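Long-range contacts in immunomodulatory active chitinase (Trichuris suis, PDB 6G9C), which probably binds and hydrolyses chitin as a secreted family 18 glycoside hydrolase, and displays immunomodulatory properties in inflammatory lung disease: residues A[233-237]-A[352-356]; A[299-303]-A[313-317]; A[369-375]-A[386-391]. All blocks are in the same frame, centred on the assembly; numbering follows the deposited sequence.

Contact 1. Residues A[233-237]-A[352-356]; sequences NSPLY and AKINW
Leu236 and Trp356 meet as a branched aliphatic chain against the face of an indole. Holding CG anti to the backbone N (chi1 178°), Leu236 reaches out from its loop toward helix 347-360 and divides its two methyls between different neighbours. CD1 stands over the pyrrole half of Trp356, 4.2 Å from the centroid of the five-membered ring and only 23° off its normal, a CH-pi contact. The other branch, CD2, faces Ala352, with CD2 and CB 4.4 Å apart. Trp356 is also met by Tyr237, whose ring turns its edge to the indole face in an offset T-shaped pair with centroids 5.8 Å apart. Lys353 contributes in another way. Its extended chain passes Leu236, with CG against Leu236 CD1, and ends with NZ at Ser234 O, 2.7 Å away, in the carbonyl plane and on a lone pair. A weak second bond reaches Ser234 OG, and a water bridges the two side chains, 3.0 Å from Lys353 NZ and 2.7 Å from Ser234 OG. Asp345 makes a salt bridge with the ammonium, while Ser234 OG is hydrogen-bonded to the backbone carbonyl Cys219 O. In the family's TIM barrel, the contact fastens the loop between strand 214-218 and helix 251-261 to the helix that leads into strand 364-368. Chemically, a buried lysine can be accommodated here because carbonyl, hydroxyl, water and carboxylate surround its amine; the nearby negative charge of Asp345 would favour the protonated form, while the leucine and aromatic rings supply the apolar part.

Contact 2. Residues A[299-303]-A[313-317]; sequences ATEYL and EVCQK
Thr300, Tyr302 and Leu303 converge on a single carboxylate, that of Glu313, and the hydrogen bonds accepted by this acid dominate the contact. Thr300 OG1 donates to Glu313 OE1 at 2.7 Å, arriving from above the carboxylate plane; with chi1 at 53° the hydroxyl sits between the backbone N and the carbonyl carbon. The second oxygen takes two backbone amides. Tyr302 N meets Glu313 OE2 at 2.8 Å, nearly in line with the C-O bond, and Leu303 N reaches the same OE2 at 3.0 Å on its syn side. Ser310 N is a further donor to OE1. Nearer the solvent, Gln316 NE2 gives a weak, bent hydrogen bond to Glu301 OE1 (3.2 Å); the amide and carboxylate planes are only 16° apart.

Van der Waals contacts frame these bonds. The Tyr302 ring presents its edge to the helix, with CE1 3.9 Å from Gln316 NE2; the ring also makes edge-to-face pairs with Tyr312 and with Phe379, in the loop after the last barrel strand. Thr300 CG2 lies 4.4 Å from Lys317 CE, part of a chain whose amine goes on to Gln337. Both segments belong to the insertion that family 18 chitinases of this type carry between the seventh barrel strand, 268-281, and helix 347-360. With one buried acid receiving a hydroxyl and several amides, its charge is probably well stabilised, and the 301-303 backbone, helical in its angles but without regular helix bonds, is fixed against helix 311-319 through its own N-H groups.

Contact 3. Residues A[369-375]-A[386-391]; sequences TLDYDDF and KKYPLI. With EDO (1,2-ethanediol), chain C.
Asp373 OD1 accepts Leu390 N at 3.3 Å, on the syn side of the carboxylate. A local bond joins it from above the carboxylate plane, Asp374 N to the same OD1 at 2.8 Å. The other oxygen, OD2, takes Ile391 N at 2.8 Å along a nearly straight bond (164°). A chi1 of -157° swings the carboxylate away from its own N and toward 389-391, just before helix 392-398. Next along the chain, Asp374 O receives Tyr388 N at 3.0 Å, while its carboxylate binds Phe379 N and Cys380 N.

Apolar groups close around these bonds. Phe375 CB lies over the Tyr388 ring, 3.8 Å from its centroid, a CH-pi contact; Tyr388 OH is hydrogen-bonded to His56 O and to Tyr52 OH. Leu370 CD2 touches both Tyr388 CE1 and Ile391 CD1.

A cis peptide joins Trp368 to Thr369, a hallmark of family 18 barrels at the floor of the substrate cleft. Here Tyr372 OH and Trp368 NE1 both hydrogen-bond a 1,2-ethanediol, probably from the crystallisation liquor. Gathered backbone N-H groups thus satisfy the buried Asp373 and would favour its anionic form, anchoring the exit of the last barrel strand.

Read from the N terminus, the chain first enters contact 1 at 233-237, in the loop beyond strand 214-218, and closes it only at 352-356, more than a hundred residues later. Contact 2 opens and shuts within that span: 299-303 returns to 313-317 after a short excursion through strand 308-310. Contact 3 follows in series, a local loop after strand 364-368 that closes ahead of helix 392-398. Thus contact 1 joins two parts of the barrel across the inserted region, contact 2 joins two parts of that region to each other, and contact 3 ties the exit of the last barrel strand to the approach of helix 392-398. Contacts 2 and 3 touch where Leu303 packs on Tyr372.

Contact 1. Residues A[233-237]-A[352-356]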
ATOM      1  N   ASN A 233     -18.561  -7.004 -33.112  1.00 29.22           N
ATOM      2  CA  ASN A 233     -17.514  -7.442 -32.192  1.00 28.36           C
ATOM      3  C   ASN A 233     -18.101  -8.183 -30.989  1.00 28.72           C
ATOM      4  O   ASN A 233     -17.655  -9.284 -30.641  1.00 27.66           O
ATOM      5  CB  ASN A 233     -16.684  -6.234 -31.746  1.00 26.37           C
ATOM      6  CG  ASN A 233     -15.522  -6.622 -30.825  1.00 28.70           C
ATOM      7  OD1 ASN A 233     -14.811  -7.594 -31.081  1.00 29.93           O
ATOM      8  ND2 ASN A 233     -15.334  -5.861 -29.751  1.00 26.62           N
ATOM      9  N   SER A 234     -19.120  -7.617 -30.355  1.00 26.10           N
ATOM     10  CA  SER A 234     -19.659  -8.173 -29.111  1.00 25.69           C
ATOM     11  C   SER A 234     -21.154  -7.918 -29.061  1.00 30.61           C
ATOM     12  O   SER A 234     -21.631  -7.016 -28.356  1.00 31.36           O
ATOM     13  CB  SER A 234     -18.944  -7.573 -27.896  1.00 29.90           C
ATOM     14  OG  SER A 234     -19.354  -8.174 -26.675  1.00 31.70           O
ATOM     15  N   PRO A 235     -21.939  -8.682 -29.821  1.00 27.86           N
ATOM     16  CA  PRO A 235     -23.389  -8.489 -29.790  1.00 29.11           C
ATOM     17  C   PRO A 235     -23.958  -9.027 -28.495  1.00 32.99           C
ATOM     18  O   PRO A 235     -23.545 -10.084 -28.010  1.00 33.53           O
ATOM     19  CB  PRO A 235     -23.888  -9.295 -30.994  1.00 33.80           C
ATOM     20  CG  PRO A 235     -22.860 -10.382 -31.177  1.00 32.29           C
ATOM     21  CD  PRO A 235     -21.538  -9.812 -30.694  1.00 25.70           C
ATOM     22  N   LEU A 236     -24.909  -8.284 -27.929  1.00 27.74           N
ATOM     23  CA  LEU A 236     -25.599  -8.774 -26.741  1.00 31.99           C
ATOM     24  C   LEU A 236     -26.485  -9.965 -27.082  1.00 37.08           C
ATOM     25  O   LEU A 236     -26.476 -10.973 -26.365  1.00 37.36           O
ATOM     26  CB  LEU A 236     -26.427  -7.655 -26.098  1.00 30.17           C
ATOM     27  CG  LEU A 236     -27.245  -8.070 -24.868  1.00 37.01           C
ATOM     28  CD1 LEU A 236     -26.345  -8.707 -23.812  1.00 34.18           C
ATOM     29  CD2 LEU A 236     -27.994  -6.873 -24.290  1.00 37.43           C
ATOM     30  N   TYR A 237     -27.245  -9.874 -28.178  1.00 33.89           N
ATOM     31  CA  TYR A 237     -28.096 -10.962 -28.634  1.00 38.23           C
ATOM     32  C   TYR A 237     -27.768 -11.328 -30.074  1.00 41.83           C
ATOM     33  O   TYR A 237     -27.168 -10.548 -30.818  1.00 36.10           O
ATOM     34  CB  TYR A 237     -29.585 -10.603 -28.581  1.00 41.46           C
ATOM     35  CG  TYR A 237     -30.059  -9.962 -27.307  1.00 44.02           C
ATOM     36  CD1 TYR A 237     -30.280 -10.722 -26.166  1.00 45.53           C
ATOM     37  CD2 TYR A 237     -30.324  -8.595 -27.254  1.00 42.04           C
ATOM     38  CE1 TYR A 237     -30.739 -10.137 -25.003  1.00 48.30           C
ATOM     39  CE2 TYR A 237     -30.784  -8.002 -26.097  1.00 36.43           C
ATOM     40  CZ  TYR A 237     -30.989  -8.777 -24.976  1.00 45.62           C
ATOM     41  OH  TYR A 237     -31.447  -8.192 -23.821  1.00 48.33           O
ATOM     42  N   ALA A 352     -27.219  -1.195 -22.072  1.00 32.62           N
ATOM     43  CA  ALA A 352     -28.057  -2.364 -22.292  1.00 36.07           C
ATOM     44  C   ALA A 352     -27.413  -3.608 -21.691  1.00 36.05           C
ATOM     45  O   ALA A 352     -28.081  -4.395 -21.009  1.00 39.17           O
ATOM     46  CB  ALA A 352     -28.316  -2.547 -23.787  1.00 31.69           C
ATOM     47  N   LYS A 353     -26.106  -3.783 -21.909  1.00 32.25           N
ATOM     48  CA  LYS A 353     -25.406  -4.972 -21.425  1.00 28.71           C
ATOM     49  C   LYS A 353     -25.346  -5.011 -19.898  1.00 31.04           C
ATOM     50  O   LYS A 353     -25.611  -6.050 -19.284  1.00 32.10           O
ATOM     51  CB  LYS A 353     -23.999  -5.014 -22.019  1.00 25.11           C
ATOM     52  CG  LYS A 353     -23.999  -5.321 -23.517  1.00 26.70           C
ATOM     53  CD  LYS A 353     -22.603  -5.194 -24.103  1.00 26.49           C
ATOM     54  CE  LYS A 353     -22.560  -5.745 -25.523  1.00 28.49           C
ATOM     55  NZ  LYS A 353     -21.225  -5.519 -26.160  1.00 27.35           N
ATOM     56  N   ILE A 354     -24.986  -3.889 -19.269  1.00 31.89           N
ATOM     57  CA  ILE A 354     -24.846  -3.863 -17.813  1.00 29.10           C
ATOM     58  C   ILE A 354     -26.202  -4.004 -17.129  1.00 36.15           C
ATOM     59  O   ILE A 354     -26.316  -4.649 -16.077  1.00 35.66           O
ATOM     60  CB  ILE A 354     -24.107  -2.583 -17.380  1.00 32.63           C
ATOM     61  CG1 ILE A 354     -22.692  -2.592 -17.963  1.00 30.10           C
ATOM     62  CG2 ILE A 354     -24.044  -2.469 -15.851  1.00 33.62           C
ATOM     63  CD1 ILE A 354     -21.921  -1.320 -17.726  1.00 34.20           C
ATOM     64  N   ASN A 355     -27.248  -3.384 -17.688  1.00 35.51           N
ATOM     65  CA  ASN A 355     -28.591  -3.595 -17.157  1.00 40.00           C
ATOM     66  C   ASN A 355     -29.035  -5.038 -17.364  1.00 39.10           C
ATOM     67  O   ASN A 355     -29.739  -5.605 -16.520  1.00 42.12           O
ATOM     68  CB  ASN A 355     -29.581  -2.632 -17.814  1.00 43.53           C
ATOM     69  CG  ASN A 355     -29.538  -1.245 -17.205  1.00 48.66           C
ATOM     70  OD1 ASN A 355     -29.596  -1.082 -15.986  1.00 53.17           O
ATOM     71  ND2 ASN A 355     -29.439  -0.237 -18.055  1.00 49.71           N
ATOM     72  N   TRP A 356     -28.623  -5.650 -18.478  1.00 36.25           N
ATOM     73  CA  TRP A 356     -28.910  -7.064 -18.700  1.00 38.14           C
ATOM     74  C   TRP A 356     -28.216  -7.949 -17.658  1.00 37.40           C
ATOM     75  O   TRP A 356     -28.824  -8.884 -17.123  1.00 40.01           O
ATOM     76  CB  TRP A 356     -28.482  -7.457 -20.115  1.00 38.05           C
ATOM     77  CG  TRP A 356     -28.618  -8.918 -20.399  1.00 38.01           C
ATOM     78  CD1 TRP A 356     -29.739  -9.573 -20.819  1.00 42.07           C
ATOM     79  CD2 TRP A 356     -27.593  -9.911 -20.280  1.00 36.70           C
ATOM     80  NE1 TRP A 356     -29.474 -10.914 -20.971  1.00 44.90           N
ATOM     81  CE2 TRP A 356     -28.161 -11.146 -20.650  1.00 43.48           C
ATOM     82  CE3 TRP A 356     -26.247  -9.872 -19.907  1.00 40.41           C
ATOM     83  CZ2 TRP A 356     -27.434 -12.334 -20.649  1.00 42.73           C
ATOM     84  CZ3 TRP A 356     -25.526 -11.058 -19.903  1.00 42.36           C
ATOM     85  CH2 TRP A 356     -26.119 -12.267 -20.275  1.00 41.18           C
TER
HETATM   86  O   HOH W   1     -19.811  -7.218 -24.204  1.00 30.08           O

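Contact 2. Residues A[299-303]-A[313-317]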
ATOM      1  N   ALA A 299      -5.102   1.538 -39.918  1.00 37.49           N
ATOM      2  CA  ALA A 299      -4.661   1.784 -38.548  1.00 40.02           C
ATOM      3  C   ALA A 299      -5.045   3.193 -38.110  1.00 40.80           C
ATOM      4  O   ALA A 299      -5.008   4.138 -38.904  1.00 42.27           O
ATOM      5  CB  ALA A 299      -3.145   1.588 -38.433  1.00 41.29           C
ATOM      6  N   THR A 300      -5.427   3.335 -36.843  1.00 38.87           N
ATOM      7  CA  THR A 300      -5.892   4.621 -36.333  1.00 40.85           C
ATOM      8  C   THR A 300      -4.750   5.389 -35.662  1.00 41.70           C
ATOM      9  O   THR A 300      -3.663   4.858 -35.423  1.00 40.60           O
ATOM     10  CB  THR A 300      -7.071   4.430 -35.368  1.00 38.03           C
ATOM     11  OG1 THR A 300      -6.723   3.495 -34.343  1.00 33.75           O
ATOM     12  CG2 THR A 300      -8.282   3.887 -36.115  1.00 36.82           C
ATOM     13  N   GLU A 301      -5.029   6.659 -35.340  1.00 42.09           N
ATOM     14  CA  GLU A 301      -3.981   7.590 -34.918  1.00 41.07           C
ATOM     15  C   GLU A 301      -3.258   7.125 -33.656  1.00 46.00           C
ATOM     16  O   GLU A 301      -2.029   7.233 -33.564  1.00 43.33           O
ATOM     17  CB  GLU A 301      -4.580   8.985 -34.700  1.00 44.53           C
ATOM     18  CG  GLU A 301      -3.552  10.047 -34.285  1.00 55.26           C
ATOM     19  CD  GLU A 301      -4.150  11.451 -34.131  1.00 64.76           C
ATOM     20  OE1 GLU A 301      -5.302  11.673 -34.574  1.00 57.10           O
ATOM     21  OE2 GLU A 301      -3.455  12.336 -33.577  1.00 69.04           O
ATOM     22  N   TYR A 302      -3.994   6.617 -32.666  1.00 40.70           N
ATOM     23  CA  TYR A 302      -3.395   6.270 -31.381  1.00 36.36           C
ATOM     24  C   TYR A 302      -3.108   4.779 -31.228  1.00 40.36           C
ATOM     25  O   TYR A 302      -2.026   4.413 -30.769  1.00 39.71           O
ATOM     26  CB  TYR A 302      -4.295   6.756 -30.234  1.00 36.56           C
ATOM     27  CG  TYR A 302      -4.478   8.269 -30.213  1.00 35.56           C
ATOM     28  CD1 TYR A 302      -5.501   8.876 -30.936  1.00 35.37           C
ATOM     29  CD2 TYR A 302      -3.626   9.088 -29.473  1.00 34.43           C
ATOM     30  CE1 TYR A 302      -5.669  10.254 -30.924  1.00 35.62           C
ATOM     31  CE2 TYR A 302      -3.788  10.484 -29.455  1.00 37.41           C
ATOM     32  CZ  TYR A 302      -4.812  11.053 -30.180  1.00 35.91           C
ATOM     33  OH  TYR A 302      -4.987  12.432 -30.176  1.00 36.36           O
ATOM     34  N   LEU A 303      -4.034   3.898 -31.619  1.00 35.84           N
ATOM     35  CA  LEU A 303      -3.784   2.468 -31.443  1.00 40.32           C
ATOM     36  C   LEU A 303      -2.804   1.928 -32.476  1.00 42.46           C
ATOM     37  O   LEU A 303      -2.068   0.984 -32.178  1.00 37.93           O
ATOM     38  CB  LEU A 303      -5.089   1.671 -31.499  1.00 30.89           C
ATOM     39  CG  LEU A 303      -6.167   1.940 -30.443  1.00 41.12           C
ATOM     40  CD1 LEU A 303      -6.982   0.699 -30.165  1.00 31.64           C
ATOM     41  CD2 LEU A 303      -5.583   2.490 -29.159  1.00 47.29           C
ATOM     42  N   GLU A 313     -11.242   7.122 -30.082  1.00 29.52           N
ATOM     43  CA  GLU A 313     -10.974   7.365 -31.496  1.00 30.06           C
ATOM     44  C   GLU A 313     -12.267   7.385 -32.303  1.00 34.70           C
ATOM     45  O   GLU A 313     -12.389   8.142 -33.274  1.00 34.73           O
ATOM     46  CB  GLU A 313     -10.023   6.299 -32.041  1.00 29.80           C
ATOM     47  CG  GLU A 313      -8.554   6.559 -31.775  1.00 29.55           C
ATOM     48  CD  GLU A 313      -7.706   5.344 -32.110  1.00 35.21           C
ATOM     49  OE1 GLU A 313      -8.283   4.242 -32.217  1.00 32.68           O
ATOM     50  OE2 GLU A 313      -6.476   5.488 -32.275  1.00 36.47           O
ATOM     51  N   VAL A 314     -13.237   6.544 -31.930  1.00 32.00           N
ATOM     52  CA  VAL A 314     -14.569   6.645 -32.528  1.00 28.50           C
ATOM     53  C   VAL A 314     -15.148   8.031 -32.280  1.00 30.20           C
ATOM     54  O   VAL A 314     -15.731   8.650 -33.179  1.00 31.97           O
ATOM     55  CB  VAL A 314     -15.501   5.545 -31.980  1.00 29.74           C
ATOM     56  CG1 VAL A 314     -16.965   5.847 -32.374  1.00 28.64           C
ATOM     57  CG2 VAL A 314     -15.043   4.149 -32.464  1.00 24.66           C
ATOM     58  N   CYS A 315     -14.996   8.546 -31.057  1.00 29.52           N
ATOM     59  CA  CYS A 315     -15.488   9.890 -30.773  1.00 30.68           C
ATOM     60  C   CYS A 315     -14.860  10.915 -31.707  1.00 37.10           C
ATOM     61  O   CYS A 315     -15.551  11.809 -32.218  1.00 34.92           O
ATOM     62  CB  CYS A 315     -15.201  10.242 -29.316  1.00 37.29           C
ATOM     63  SG  CYS A 315     -16.408   9.563 -28.172  1.00 40.61           S
ATOM     64  N   GLN A 316     -13.546  10.805 -31.930  1.00 36.67           N
ATOM     65  CA  GLN A 316     -12.857  11.702 -32.855  1.00 34.26           C
ATOM     66  C   GLN A 316     -13.455  11.610 -34.254  1.00 38.85           C
ATOM     67  O   GLN A 316     -13.622  12.628 -34.933  1.00 43.15           O
ATOM     68  CB  GLN A 316     -11.361  11.372 -32.869  1.00 35.76           C
ATOM     69  CG  GLN A 316     -10.454  12.378 -33.570  1.00 53.34           C
ATOM     70  CD  GLN A 316      -8.990  12.244 -33.142  1.00 63.40           C
ATOM     71  OE1 GLN A 316      -8.455  13.098 -32.431  1.00 64.14           O
ATOM     72  NE2 GLN A 316      -8.341  11.168 -33.577  1.00 69.15           N
ATOM     73  N   LYS A 317     -13.804  10.401 -34.701  1.00 32.28           N
ATOM     74  CA  LYS A 317     -14.388  10.267 -36.037  1.00 33.28           C
ATOM     75  C   LYS A 317     -15.830  10.759 -36.090  1.00 35.11           C
ATOM     76  O   LYS A 317     -16.252  11.331 -37.104  1.00 39.84           O
ATOM     77  CB  LYS A 317     -14.295   8.811 -36.504  1.00 32.88           C
ATOM     78  CG  LYS A 317     -12.870   8.357 -36.795  1.00 37.55           C
ATOM     79  CD  LYS A 317     -12.852   6.939 -37.344  1.00 41.94           C
ATOM     80  CE  LYS A 317     -11.447   6.531 -37.761  1.00 39.32           C
ATOM     81  NZ  LYS A 317     -10.853   7.532 -38.700  1.00 35.23           N
TER

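Contact 3. Residues A[369-375]-A[386-391]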
ATOM      1  N   THR A 369     -10.480  -2.232 -22.339  1.00 22.21           N
ATOM      2  CA  THR A 369      -9.509  -1.943 -21.285  1.00 22.67           C
ATOM      3  C   THR A 369      -9.813  -0.580 -20.669  1.00 28.95           C
ATOM      4  O   THR A 369     -10.652   0.169 -21.172  1.00 28.91           O
ATOM      5  CB  THR A 369      -8.069  -1.821 -21.820  1.00 28.34           C
ATOM      6  OG1 THR A 369      -8.014  -0.682 -22.690  1.00 32.60           O
ATOM      7  CG2 THR A 369      -7.615  -3.047 -22.597  1.00 25.40           C
ATOM      8  N   LEU A 370      -9.074  -0.227 -19.613  1.00 23.92           N
ATOM      9  CA  LEU A 370      -9.181   1.130 -19.085  1.00 27.80           C
ATOM     10  C   LEU A 370      -8.734   2.165 -20.106  1.00 32.23           C
ATOM     11  O   LEU A 370      -9.266   3.281 -20.137  1.00 29.03           O
ATOM     12  CB  LEU A 370      -8.327   1.270 -17.824  1.00 26.26           C
ATOM     13  CG  LEU A 370      -8.809   0.624 -16.531  1.00 29.34           C
ATOM     14  CD1 LEU A 370      -7.613   0.412 -15.602  1.00 29.61           C
ATOM     15  CD2 LEU A 370      -9.890   1.489 -15.861  1.00 28.51           C
ATOM     16  N   ASP A 371      -7.744   1.831 -20.933  1.00 26.99           N
ATOM     17  CA  ASP A 371      -7.084   2.829 -21.762  1.00 29.89           C
ATOM     18  C   ASP A 371      -7.769   3.039 -23.105  1.00 28.27           C
ATOM     19  O   ASP A 371      -7.308   3.874 -23.885  1.00 31.12           O
ATOM     20  CB  ASP A 371      -5.620   2.451 -21.986  1.00 26.34           C
ATOM     21  CG  ASP A 371      -5.456   0.996 -22.409  1.00 32.08           C
ATOM     22  OD1 ASP A 371      -5.613   0.706 -23.617  1.00 31.19           O
ATOM     23  OD2 ASP A 371      -5.183   0.153 -21.525  1.00 28.88           O
ATOM     24  N   TYR A 372      -8.857   2.322 -23.387  1.00 25.40           N
ATOM     25  CA  TYR A 372      -9.604   2.574 -24.617  1.00 28.96           C
ATOM     26  C   TYR A 372     -10.802   3.492 -24.417  1.00 29.19           C
ATOM     27  O   TYR A 372     -11.348   4.002 -25.402  1.00 28.19           O
ATOM     28  CB  TYR A 372     -10.097   1.264 -25.220  1.00 26.76           C
ATOM     29  CG  TYR A 372      -9.033   0.331 -25.733  1.00 25.92           C
ATOM     30  CD1 TYR A 372      -7.840   0.802 -26.279  1.00 29.56           C
ATOM     31  CD2 TYR A 372      -9.239  -1.043 -25.685  1.00 24.62           C
ATOM     32  CE1 TYR A 372      -6.875  -0.101 -26.775  1.00 30.45           C
ATOM     33  CE2 TYR A 372      -8.300  -1.929 -26.156  1.00 30.34           C
ATOM     34  CZ  TYR A 372      -7.129  -1.462 -26.707  1.00 34.00           C
ATOM     35  OH  TYR A 372      -6.221  -2.394 -27.172  1.00 33.91           O
ATOM     36  N   ASP A 373     -11.229   3.696 -23.173  1.00 27.26           N
ATOM     37  CA  ASP A 373     -12.293   4.633 -22.864  1.00 26.04           C
ATOM     38  C   ASP A 373     -11.773   6.062 -23.037  1.00 26.48           C
ATOM     39  O   ASP A 373     -10.567   6.307 -23.153  1.00 32.73           O
ATOM     40  CB  ASP A 373     -12.771   4.402 -21.431  1.00 28.23           C
ATOM     41  CG  ASP A 373     -14.183   4.901 -21.155  1.00 30.45           C
ATOM     42  OD1 ASP A 373     -14.827   5.569 -21.999  1.00 32.59           O
ATOM     43  OD2 ASP A 373     -14.650   4.620 -20.028  1.00 29.41           O
ATOM     44  N   ASP A 374     -12.692   7.017 -23.031  1.00 28.89           N
ATOM     45  CA  ASP A 374     -12.318   8.437 -23.006  1.00 30.54           C
ATOM     46  C   ASP A 374     -11.886   8.783 -21.580  1.00 33.37           C
ATOM     47  O   ASP A 374     -12.610   9.407 -20.808  1.00 33.87           O
ATOM     48  CB  ASP A 374     -13.485   9.298 -23.486  1.00 30.80           C
ATOM     49  CG  ASP A 374     -13.076  10.740 -23.853  1.00 39.54           C
ATOM     50  OD1 ASP A 374     -11.890  11.004 -24.161  1.00 39.48           O
ATOM     51  OD2 ASP A 374     -13.972  11.618 -23.852  1.00 37.95           O
ATOM     52  N   PHE A 375     -10.683   8.322 -21.213  1.00 32.45           N
ATOM     53  CA  PHE A 375     -10.283   8.395 -19.808  1.00 32.00           C
ATOM     54  C   PHE A 375      -9.882   9.799 -19.369  1.00 38.69           C
ATOM     55  O   PHE A 375      -9.882  10.077 -18.163  1.00 40.77           O
ATOM     56  CB  PHE A 375      -9.148   7.401 -19.508  1.00 30.46           C
ATOM     57  CG  PHE A 375      -7.923   7.597 -20.346  1.00 33.83           C
ATOM     58  CD1 PHE A 375      -7.802   6.954 -21.570  1.00 31.31           C
ATOM     59  CD2 PHE A 375      -6.882   8.408 -19.903  1.00 35.85           C
ATOM     60  CE1 PHE A 375      -6.674   7.121 -22.353  1.00 30.79           C
ATOM     61  CE2 PHE A 375      -5.743   8.583 -20.677  1.00 39.09           C
ATOM     62  CZ  PHE A 375      -5.642   7.933 -21.909  1.00 34.76           C
ATOM     63  N   LYS A 386     -17.170  14.294 -19.329  1.00 46.05           N
ATOM     64  CA  LYS A 386     -17.117  13.236 -18.335  1.00 51.13           C
ATOM     65  C   LYS A 386     -15.938  12.319 -18.629  1.00 46.18           C
ATOM     66  O   LYS A 386     -15.715  11.921 -19.779  1.00 41.60           O
ATOM     67  CB  LYS A 386     -18.424  12.440 -18.338  1.00 52.68           C
ATOM     68  CG  LYS A 386     -18.554  11.409 -17.221  1.00 50.58           C
ATOM     69  CD  LYS A 386     -19.864  10.641 -17.343  1.00 47.13           C
ATOM     70  CE  LYS A 386     -20.096   9.710 -16.165  1.00 47.85           C
ATOM     71  NZ  LYS A 386     -21.387   8.970 -16.312  1.00 46.38           N
ATOM     72  N   LYS A 387     -15.167  12.011 -17.591  1.00 40.24           N
ATOM     73  CA  LYS A 387     -14.127  10.998 -17.709  1.00 37.46           C
ATOM     74  C   LYS A 387     -14.750   9.615 -17.625  1.00 36.30           C
ATOM     75  O   LYS A 387     -15.694   9.388 -16.860  1.00 38.27           O
ATOM     76  CB  LYS A 387     -13.069  11.163 -16.613  1.00 38.53           C
ATOM     77  CG  LYS A 387     -12.290  12.474 -16.711  1.00 44.94           C
ATOM     78  CD  LYS A 387     -11.548  12.789 -15.421  1.00 55.63           C
ATOM     79  CE  LYS A 387     -11.185  14.263 -15.355  1.00 70.54           C
ATOM     80  NZ  LYS A 387     -12.368  15.128 -15.060  1.00 81.37           N
ATOM     81  N   TYR A 388     -14.206   8.691 -18.412  1.00 33.07           N
ATOM     82  CA  TYR A 388     -14.647   7.300 -18.430  1.00 30.45           C
ATOM     83  C   TYR A 388     -16.153   7.200 -18.673  1.00 35.46           C
ATOM     84  O   TYR A 388     -16.884   6.648 -17.830  1.00 30.74           O
ATOM     85  CB  TYR A 388     -14.271   6.600 -17.133  1.00 34.85           C
ATOM     86  CG  TYR A 388     -12.795   6.455 -16.883  1.00 33.99           C
ATOM     87  CD1 TYR A 388     -12.081   5.410 -17.468  1.00 29.26           C
ATOM     88  CD2 TYR A 388     -12.115   7.346 -16.031  1.00 33.77           C
ATOM     89  CE1 TYR A 388     -10.742   5.251 -17.236  1.00 30.27           C
ATOM     90  CE2 TYR A 388     -10.758   7.197 -15.790  1.00 34.25           C
ATOM     91  CZ  TYR A 388     -10.084   6.131 -16.393  1.00 30.81           C
ATOM     92  OH  TYR A 388      -8.738   5.947 -16.172  1.00 32.33           O
ATOM     93  N   PRO A 389     -16.671   7.755 -19.775  1.00 34.27           N
ATOM     94  CA  PRO A 389     -18.121   7.654 -20.017  1.00 36.03           C
ATOM     95  C   PRO A 389     -18.600   6.211 -20.115  1.00 34.22           C
ATOM     96  O   PRO A 389     -19.739   5.910 -19.730  1.00 33.92           O
ATOM     97  CB  PRO A 389     -18.310   8.408 -21.344  1.00 32.33           C
ATOM     98  CG  PRO A 389     -16.973   8.301 -22.024  1.00 32.93           C
ATOM     99  CD  PRO A 389     -15.962   8.368 -20.911  1.00 32.39           C
ATOM    100  N   LEU A 390     -17.758   5.309 -20.614  1.00 28.01           N
ATOM    101  CA  LEU A 390     -18.145   3.905 -20.709  1.00 29.49           C
ATOM    102  C   LEU A 390     -17.968   3.179 -19.377  1.00 31.03           C
ATOM    103  O   LEU A 390     -18.911   2.569 -18.860  1.00 30.41           O
ATOM    104  CB  LEU A 390     -17.325   3.194 -21.794  1.00 29.85           C
ATOM    105  CG  LEU A 390     -17.401   3.762 -23.210  1.00 32.78           C
ATOM    106  CD1 LEU A 390     -16.829   2.775 -24.212  1.00 31.56           C
ATOM    107  CD2 LEU A 390     -18.828   4.106 -23.549  1.00 35.10           C
ATOM    108  N   ILE A 391     -16.766   3.236 -18.805  1.00 27.07           N
ATOM    109  CA  ILE A 391     -16.459   2.372 -17.666  1.00 32.02           C
ATOM    110  C   ILE A 391     -17.209   2.812 -16.407  1.00 30.51           C
ATOM    111  O   ILE A 391     -17.575   1.970 -15.575  1.00 31.83           O
ATOM    112  CB  ILE A 391     -14.930   2.308 -17.476  1.00 28.48           C
ATOM    113  CG1 ILE A 391     -14.296   1.708 -18.733  1.00 27.71           C
ATOM    114  CG2 ILE A 391     -14.549   1.439 -16.275  1.00 25.38           C
ATOM    115  CD1 ILE A 391     -12.799   1.752 -18.742  1.00 27.38           C
TER
HETATM  116  C1  EDO C 501      -8.060  -5.220 -28.390  1.00 30.07           C
HETATM  117  O1  EDO C 501      -7.078  -4.934 -27.393  1.00 29.50           O
HETATM  118  C2  EDO C 501      -7.517  -4.626 -29.679  1.00 46.85           C
HETATM  119  O2  EDO C 501      -6.307  -5.278 -30.085  1.00 58.43           O
HETATM  120  O   HOH W   2     -16.252  11.835 -22.516  1.00 36.08           O